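PDB 3GDE: DNA ligase from Archaeoglobus fulgidus, which seals nicks in double-stranded DNA, probably during replication, recombination and repair, using ATP and passing through a covalent enzyme-AMP intermediate. Local coordinates for residues A[302-307]-A[314-319]; A[308-313]-A[395-400]. All blocks are in the same frame, centred on the assembly; numbering follows the deposited sequence.

Contact 1: A[302-307]-A[314-319]; sequences VIAVKE and QHVLRR
The carbonyl oxygen of Val302 and the backbone N of Ala304 both lie against one methyl of helix 313-321: Val316 CG2 is 3.5 Å from Val302 O and equally far from Ala304 N. This is packing of a methyl on main chain and not hydrogen bonding; Ala304 makes its backbone bond with Met311, on the neighbouring strand. CG2 thus covers the peptides around Ile303.

Val316 makes the largest contribution of any residue, because its two branches divide the strand between them. While CG2 rests on the backbone, CG1, placed anti to the backbone N (chi1 -178°), meets Val302 CG1 at 3.8 Å, methyl against methyl. A beta-branched residue suits this place, since it offers two methyls close to the helix backbone and needs no long side chain to fill the joint.

Strand and helix lie nearly at right angles: the axes of 302-306 and 314-319 approach to 7.3 Å at 101°. The bare methyl of Ala304 and the short valines are consistent with so close an approach. Ala304 CB packs 3.8 Å from His315 CB and 3.9 Å from Val316 CG2, so one methyl meets two neighbouring side chains of the helix. His315 lends only its CB: a chi1 of -74° carries the imidazole away from the strand, where Arg318 NH1 stands 3.8 Å above the ring plane, over its centre.

Val302 also packs on Val258 of strand 256-262, extending the apolar layer, and Val316 touches Ser256 of the same strand. The whole is a helix laid across the face of a beta-sheet strand, within the adenylation domain of an ATP-dependent DNA ligase, just after Glu301, a predicted ATP-binding residue.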
ATOM      1  N   VAL A 302     -18.053   2.012   2.992  1.00 32.59           N
ATOM      2  CA  VAL A 302     -18.841   2.485   1.853  1.00 32.66           C
ATOM      3  C   VAL A 302     -19.368   1.273   1.074  1.00 33.21           C
ATOM      4  O   VAL A 302     -18.603   0.363   0.721  1.00 32.63           O
ATOM      5  CB  VAL A 302     -18.018   3.429   0.947  1.00 32.42           C
ATOM      6  CG1 VAL A 302     -18.764   3.748  -0.335  1.00 32.31           C
ATOM      7  CG2 VAL A 302     -17.718   4.712   1.685  1.00 33.07           C
ATOM      8  N   ILE A 303     -20.676   1.249   0.833  1.00 33.73           N
ATOM      9  CA  ILE A 303     -21.276   0.154   0.079  1.00 34.98           C
ATOM     10  C   ILE A 303     -21.989   0.672  -1.164  1.00 35.98           C
ATOM     11  O   ILE A 303     -22.518   1.788  -1.175  1.00 36.36           O
ATOM     12  CB  ILE A 303     -22.222  -0.745   0.947  1.00 34.96           C
ATOM     13  CG1 ILE A 303     -23.473   0.029   1.390  1.00 34.89           C
ATOM     14  CG2 ILE A 303     -21.469  -1.358   2.135  1.00 34.44           C
ATOM     15  CD1 ILE A 303     -24.432  -0.759   2.259  1.00 35.20           C
ATOM     16  N   ALA A 304     -21.982  -0.136  -2.218  1.00 37.00           N
ATOM     17  CA  ALA A 304     -22.704   0.198  -3.434  1.00 38.16           C
ATOM     18  C   ALA A 304     -24.126  -0.325  -3.304  1.00 39.33           C
ATOM     19  O   ALA A 304     -24.332  -1.466  -2.904  1.00 39.28           O
ATOM     20  CB  ALA A 304     -22.012  -0.396  -4.647  1.00 37.80           C
ATOM     21  N   VAL A 305     -25.103   0.528  -3.610  1.00 41.07           N
ATOM     22  CA  VAL A 305     -26.521   0.139  -3.603  1.00 42.57           C
ATOM     23  C   VAL A 305     -27.187   0.499  -4.935  1.00 43.77           C
ATOM     24  O   VAL A 305     -26.750   1.416  -5.627  1.00 44.14           O
ATOM     25  CB  VAL A 305     -27.309   0.751  -2.409  1.00 42.53           C
ATOM     26  CG1 VAL A 305     -26.728   0.280  -1.080  1.00 41.90           C
ATOM     27  CG2 VAL A 305     -27.323   2.268  -2.477  1.00 42.46           C
ATOM     28  N   LYS A 306     -28.226  -0.242  -5.304  1.00 45.17           N
ATOM     29  CA  LYS A 306     -28.929   0.013  -6.562  1.00 46.62           C
ATOM     30  C   LYS A 306     -30.393  -0.420  -6.455  1.00 47.21           C
ATOM     31  O   LYS A 306     -30.691  -1.589  -6.180  1.00 47.29           O
ATOM     32  CB  LYS A 306     -28.212  -0.669  -7.737  1.00 46.68           C
ATOM     33  CG  LYS A 306     -28.696  -0.247  -9.133  1.00 47.81           C
ATOM     34  CD  LYS A 306     -28.207   1.138  -9.546  1.00 48.37           C
ATOM     35  CE  LYS A 306     -28.246   1.296 -11.071  1.00 50.08           C
ATOM     36  NZ  LYS A 306     -27.943   2.689 -11.537  1.00 49.38           N
ATOM     37  N   GLU A 307     -31.291   0.547  -6.662  1.00 48.03           N
ATOM     38  CA  GLU A 307     -32.737   0.373  -6.470  1.00 48.74           C
ATOM     39  C   GLU A 307     -33.031  -0.361  -5.158  1.00 48.70           C
ATOM     40  O   GLU A 307     -33.767  -1.348  -5.136  1.00 49.14           O
ATOM     41  CB  GLU A 307     -33.393  -0.347  -7.665  1.00 48.99           C
ATOM     42  CG  GLU A 307     -32.920   0.101  -9.055  1.00 50.96           C
ATOM     43  CD  GLU A 307     -33.598   1.375  -9.559  1.00 54.76           C
ATOM     44  OE1 GLU A 307     -32.931   2.146 -10.293  1.00 55.67           O
ATOM     45  OE2 GLU A 307     -34.790   1.608  -9.236  1.00 55.54           O
ATOM     46  N   GLN A 314     -16.551  -4.571  -5.375  1.00 34.44           N
ATOM     47  CA  GLN A 314     -15.739  -4.153  -6.524  1.00 34.55           C
ATOM     48  C   GLN A 314     -16.430  -3.051  -7.335  1.00 34.52           C
ATOM     49  O   GLN A 314     -15.792  -2.367  -8.129  1.00 34.25           O
ATOM     50  CB  GLN A 314     -15.331  -5.343  -7.411  1.00 34.72           C
ATOM     51  CG  GLN A 314     -16.452  -5.939  -8.289  1.00 34.25           C
ATOM     52  CD  GLN A 314     -17.268  -7.025  -7.595  1.00 35.42           C
ATOM     53  OE1 GLN A 314     -18.096  -7.668  -8.228  1.00 37.59           O
ATOM     54  NE2 GLN A 314     -17.035  -7.241  -6.303  1.00 35.56           N
ATOM     55  N   HIS A 315     -17.733  -2.885  -7.107  1.00 34.79           N
ATOM     56  CA  HIS A 315     -18.479  -1.745  -7.628  1.00 35.07           C
ATOM     57  C   HIS A 315     -18.035  -0.442  -6.959  1.00 34.38           C
ATOM     58  O   HIS A 315     -17.880   0.575  -7.636  1.00 34.32           O
ATOM     59  CB  HIS A 315     -19.988  -1.961  -7.464  1.00 35.49           C
ATOM     60  CG  HIS A 315     -20.563  -2.961  -8.419  1.00 37.41           C
ATOM     61  ND1 HIS A 315     -21.773  -2.775  -9.051  1.00 40.00           N
ATOM     62  CD2 HIS A 315     -20.096  -4.157  -8.851  1.00 40.31           C
ATOM     63  CE1 HIS A 315     -22.027  -3.815  -9.828  1.00 41.55           C
ATOM     64  NE2 HIS A 315     -21.025  -4.667  -9.724  1.00 41.00           N
ATOM     65  N   VAL A 316     -17.833  -0.469  -5.641  1.00 34.13           N
ATOM     66  CA  VAL A 316     -17.251   0.683  -4.938  1.00 34.02           C
ATOM     67  C   VAL A 316     -15.834   0.963  -5.469  1.00 34.70           C
ATOM     68  O   VAL A 316     -15.450   2.120  -5.646  1.00 34.44           O
ATOM     69  CB  VAL A 316     -17.209   0.502  -3.393  1.00 33.92           C
ATOM     70  CG1 VAL A 316     -16.649   1.752  -2.729  1.00 32.53           C
ATOM     71  CG2 VAL A 316     -18.595   0.183  -2.824  1.00 32.64           C
ATOM     72  N   LEU A 317     -15.075  -0.101  -5.738  1.00 35.11           N
ATOM     73  CA  LEU A 317     -13.721   0.043  -6.263  1.00 36.11           C
ATOM     74  C   LEU A 317     -13.704   0.747  -7.620  1.00 37.06           C
ATOM     75  O   LEU A 317     -12.812   1.550  -7.875  1.00 37.09           O
ATOM     76  CB  LEU A 317     -12.984  -1.311  -6.323  1.00 35.39           C
ATOM     77  CG  LEU A 317     -12.678  -2.033  -5.000  1.00 34.80           C
ATOM     78  CD1 LEU A 317     -11.943  -3.349  -5.259  1.00 32.49           C
ATOM     79  CD2 LEU A 317     -11.898  -1.150  -3.993  1.00 32.62           C
ATOM     80  N   ARG A 318     -14.688   0.449  -8.475  1.00 38.55           N
ATOM     81  CA  ARG A 318     -14.860   1.159  -9.757  1.00 40.19           C
ATOM     82  C   ARG A 318     -15.063   2.659  -9.588  1.00 40.46           C
ATOM     83  O   ARG A 318     -14.500   3.447 -10.342  1.00 40.77           O
ATOM     84  CB  ARG A 318     -16.029   0.596 -10.557  1.00 40.29           C
ATOM     85  CG  ARG A 318     -15.703  -0.673 -11.303  1.00 43.61           C
ATOM     86  CD  ARG A 318     -16.515  -0.785 -12.584  1.00 48.30           C
ATOM     87  NE  ARG A 318     -16.859  -2.177 -12.860  1.00 51.62           N
ATOM     88  CZ  ARG A 318     -17.997  -2.756 -12.485  1.00 53.80           C
ATOM     89  NH1 ARG A 318     -18.921  -2.059 -11.831  1.00 55.41           N
ATOM     90  NH2 ARG A 318     -18.220  -4.034 -12.775  1.00 54.74           N
ATOM     91  N   ARG A 319     -15.883   3.038  -8.611  1.00 41.33           N
ATOM     92  CA  ARG A 319     -16.061   4.439  -8.236  1.00 42.22           C
ATOM     93  C   ARG A 319     -14.720   5.042  -7.840  1.00 43.30           C
ATOM     94  O   ARG A 319     -14.372   6.126  -8.301  1.00 43.50           O
ATOM     95  CB  ARG A 319     -17.060   4.583  -7.077  1.00 41.88           C
ATOM     96  CG  ARG A 319     -18.528   4.297  -7.415  1.00 40.71           C
ATOM     97  CD  ARG A 319     -19.179   5.400  -8.258  1.00 38.76           C
ATOM     98  NE  ARG A 319     -18.869   6.726  -7.741  1.00 38.04           N
ATOM     99  CZ  ARG A 319     -19.653   7.441  -6.945  1.00 36.53           C
ATOM    100  NH1 ARG A 319     -20.836   6.985  -6.573  1.00 36.77           N
ATOM    101  NH2 ARG A 319     -19.247   8.629  -6.530  1.00 37.39           N
TER

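Contact 2: A[308-313]-A[395-400]; sequences GKPMPF and AGHEGV
Pro310 leans its ring on the end of helix 382-394, where Ala395 and Gly396 close the last turn in a Schellman motif within the adenylation domain. From CB outward, the proline follows one oxygen. CB is 4.1 Å from Ala395 O, CG comes to 3.2 Å of that oxygen, and CD, where the ring returns to the backbone N, is again 4.0 Å from it. The carbonyl therefore meets the ring chiefly at CG, in what resembles a CH...O contact with no N-H involved. A proline fits here because its ring is compact enough for CG to approach the oxygen closely; the ring also holds phi near -62°, and with a psi of 146° the residue is extended, as its place in strand 309-311 requires.

Glycine at 396 suits the positive phi of the cap (96°), where a CB would collide with the preceding carbonyl oxygen. Beyond it the chain turns into His397, whose imidazole reaches back to the proline. The ring is fixed by partners of its own, since ND1 is hydrogen-bonded to Asp254 N and the ring meets Phe253 edge-to-face. Glu398 next along forms a salt bridge with Lys252, the predicted adenylated lysine. On the proline's side, CG lies obliquely to the imidazole, 4.2 Å from His397 NE2.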
ATOM      1  N   GLY A 308     -32.421   0.109  -4.074  1.00 48.74           N
ATOM      2  CA  GLY A 308     -32.667  -0.425  -2.735  1.00 48.76           C
ATOM      3  C   GLY A 308     -31.949  -1.705  -2.341  1.00 48.98           C
ATOM      4  O   GLY A 308     -32.039  -2.131  -1.185  1.00 48.95           O
ATOM      5  N   LYS A 309     -31.240  -2.334  -3.278  1.00 48.96           N
ATOM      6  CA  LYS A 309     -30.529  -3.579  -2.958  1.00 49.20           C
ATOM      7  C   LYS A 309     -28.991  -3.487  -3.069  1.00 48.30           C
ATOM      8  O   LYS A 309     -28.469  -2.833  -3.974  1.00 48.18           O
ATOM      9  CB  LYS A 309     -31.112  -4.776  -3.736  1.00 49.40           C
ATOM     10  CG  LYS A 309     -30.734  -4.873  -5.208  1.00 50.57           C
ATOM     11  CD  LYS A 309     -31.244  -6.185  -5.841  1.00 50.73           C
ATOM     12  CE  LYS A 309     -30.641  -7.452  -5.190  1.00 52.59           C
ATOM     13  NZ  LYS A 309     -30.740  -8.683  -6.050  1.00 51.69           N
ATOM     14  N   PRO A 310     -28.271  -4.134  -2.124  1.00 47.74           N
ATOM     15  CA  PRO A 310     -26.806  -4.079  -2.012  1.00 46.89           C
ATOM     16  C   PRO A 310     -26.069  -4.627  -3.227  1.00 46.06           C
ATOM     17  O   PRO A 310     -26.529  -5.579  -3.860  1.00 46.24           O
ATOM     18  CB  PRO A 310     -26.511  -4.962  -0.791  1.00 46.99           C
ATOM     19  CG  PRO A 310     -27.779  -4.996  -0.022  1.00 47.41           C
ATOM     20  CD  PRO A 310     -28.856  -4.974  -1.061  1.00 47.68           C
ATOM     21  N   MET A 311     -24.927  -4.023  -3.538  1.00 44.98           N
ATOM     22  CA  MET A 311     -24.077  -4.461  -4.640  1.00 43.83           C
ATOM     23  C   MET A 311     -22.703  -4.865  -4.106  1.00 42.35           C
ATOM     24  O   MET A 311     -22.317  -4.424  -3.024  1.00 41.98           O
ATOM     25  CB  MET A 311     -23.965  -3.353  -5.687  1.00 44.49           C
ATOM     26  CG  MET A 311     -25.289  -3.012  -6.350  1.00 46.16           C
ATOM     27  SD  MET A 311     -25.862  -4.363  -7.410  1.00 51.64           S
ATOM     28  CE  MET A 311     -27.637  -4.185  -7.255  1.00 48.40           C
ATOM     29  N   PRO A 312     -21.952  -5.693  -4.864  1.00 41.00           N
ATOM     30  CA  PRO A 312     -20.668  -6.200  -4.356  1.00 39.97           C
ATOM     31  C   PRO A 312     -19.580  -5.116  -4.323  1.00 38.46           C
ATOM     32  O   PRO A 312     -19.666  -4.130  -5.051  1.00 38.42           O
ATOM     33  CB  PRO A 312     -20.318  -7.313  -5.351  1.00 39.92           C
ATOM     34  CG  PRO A 312     -20.938  -6.862  -6.629  1.00 40.39           C
ATOM     35  CD  PRO A 312     -22.229  -6.189  -6.227  1.00 40.99           C
ATOM     36  N   PHE A 313     -18.563  -5.318  -3.493  1.00 37.07           N
ATOM     37  CA  PHE A 313     -17.584  -4.265  -3.175  1.00 35.87           C
ATOM     38  C   PHE A 313     -16.764  -3.742  -4.357  1.00 35.12           C
ATOM     39  O   PHE A 313     -16.318  -2.599  -4.330  1.00 34.70           O
ATOM     40  CB  PHE A 313     -16.650  -4.707  -2.038  1.00 35.44           C
ATOM     41  CG  PHE A 313     -15.550  -5.620  -2.475  1.00 34.56           C
ATOM     42  CD1 PHE A 313     -14.267  -5.125  -2.687  1.00 34.47           C
ATOM     43  CD2 PHE A 313     -15.793  -6.974  -2.686  1.00 34.49           C
ATOM     44  CE1 PHE A 313     -13.240  -5.964  -3.102  1.00 34.57           C
ATOM     45  CE2 PHE A 313     -14.771  -7.823  -3.103  1.00 34.36           C
ATOM     46  CZ  PHE A 313     -13.492  -7.316  -3.308  1.00 35.03           C
ATOM     47  N   ALA A 395     -29.210 -10.034   4.259  1.00 33.36           N
ATOM     48  CA  ALA A 395     -29.242  -8.677   3.712  1.00 32.69           C
ATOM     49  C   ALA A 395     -28.223  -8.503   2.596  1.00 32.46           C
ATOM     50  O   ALA A 395     -28.131  -7.431   1.988  1.00 32.78           O
ATOM     51  CB  ALA A 395     -29.004  -7.657   4.822  1.00 32.62           C
ATOM     52  N   GLY A 396     -27.446  -9.553   2.336  1.00 31.89           N
ATOM     53  CA  GLY A 396     -26.479  -9.539   1.243  1.00 31.33           C
ATOM     54  C   GLY A 396     -25.070  -9.174   1.671  1.00 30.98           C
ATOM     55  O   GLY A 396     -24.207  -8.895   0.827  1.00 30.81           O
ATOM     56  N   HIS A 397     -24.844  -9.169   2.983  1.00 30.56           N
ATOM     57  CA  HIS A 397     -23.529  -8.878   3.547  1.00 30.17           C
ATOM     58  C   HIS A 397     -22.839 -10.148   4.067  1.00 29.95           C
ATOM     59  O   HIS A 397     -23.292 -11.250   3.788  1.00 29.80           O
ATOM     60  CB  HIS A 397     -23.633  -7.760   4.591  1.00 30.15           C
ATOM     61  CG  HIS A 397     -24.165  -6.475   4.032  1.00 29.95           C
ATOM     62  ND1 HIS A 397     -23.420  -5.652   3.216  1.00 30.11           N
ATOM     63  CD2 HIS A 397     -25.374  -5.880   4.157  1.00 31.00           C
ATOM     64  CE1 HIS A 397     -24.145  -4.605   2.865  1.00 29.91           C
ATOM     65  NE2 HIS A 397     -25.337  -4.719   3.422  1.00 29.18           N
ATOM     66  N   GLU A 398     -21.745 -10.004   4.810  1.00 30.07           N
ATOM     67  CA  GLU A 398     -20.772 -11.104   4.939  1.00 30.13           C
ATOM     68  C   GLU A 398     -20.805 -11.879   6.250  1.00 29.27           C
ATOM     69  O   GLU A 398     -20.377 -13.042   6.295  1.00 29.27           O
ATOM     70  CB  GLU A 398     -19.345 -10.594   4.694  1.00 30.01           C
ATOM     71  CG  GLU A 398     -19.146  -9.924   3.345  1.00 31.39           C
ATOM     72  CD  GLU A 398     -17.692  -9.576   3.067  1.00 31.85           C
ATOM     73  OE1 GLU A 398     -17.388  -9.247   1.906  1.00 34.27           O
ATOM     74  OE2 GLU A 398     -16.854  -9.635   3.997  1.00 34.86           O
ATOM     75  N   GLY A 399     -21.302 -11.237   7.302  1.00 28.41           N
ATOM     76  CA  GLY A 399     -21.271 -11.800   8.647  1.00 27.50           C
ATOM     77  C   GLY A 399     -21.253 -10.708   9.699  1.00 27.26           C
ATOM     78  O   GLY A 399     -21.923  -9.676   9.557  1.00 26.92           O
ATOM     79  N   VAL A 400     -20.470 -10.922  10.748  1.00 27.10           N
ATOM     80  CA  VAL A 400     -20.427  -9.976  11.859  1.00 27.34           C
ATOM     81  C   VAL A 400     -19.020  -9.605  12.306  1.00 27.82           C
ATOM     82  O   VAL A 400     -18.087 -10.405  12.202  1.00 27.47           O
ATOM     83  CB  VAL A 400     -21.233 -10.468  13.103  1.00 27.31           C
ATOM     84  CG1 VAL A 400     -22.744 -10.388  12.853  1.00 26.15           C
ATOM     85  CG2 VAL A 400     -20.812 -11.867  13.511  1.00 25.79           C
TER

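The two contacts alternate along the chain, their centres 10 Å apart, and share the hairpin of strands 296-306 and 309-311, whose tight turn is Glu307 and Gly308, both with positive phi. In contact 1 the first strand receives the helix that follows the hairpin; in contact 2 the second meets the end of helix 382-394. Ala304 O and Met311 N, 2.7 Å apart, probably form a hydrogen bond joining them, and Ile303 CD1 packs 3.9 Å from His397 CE1. Both border the predicted nucleotide site: the Ile303 side chain is about 4 Å from that of Glu301, Val302's about 8 Å from Arg257's, and His397's about 6 Å from that of Lys252.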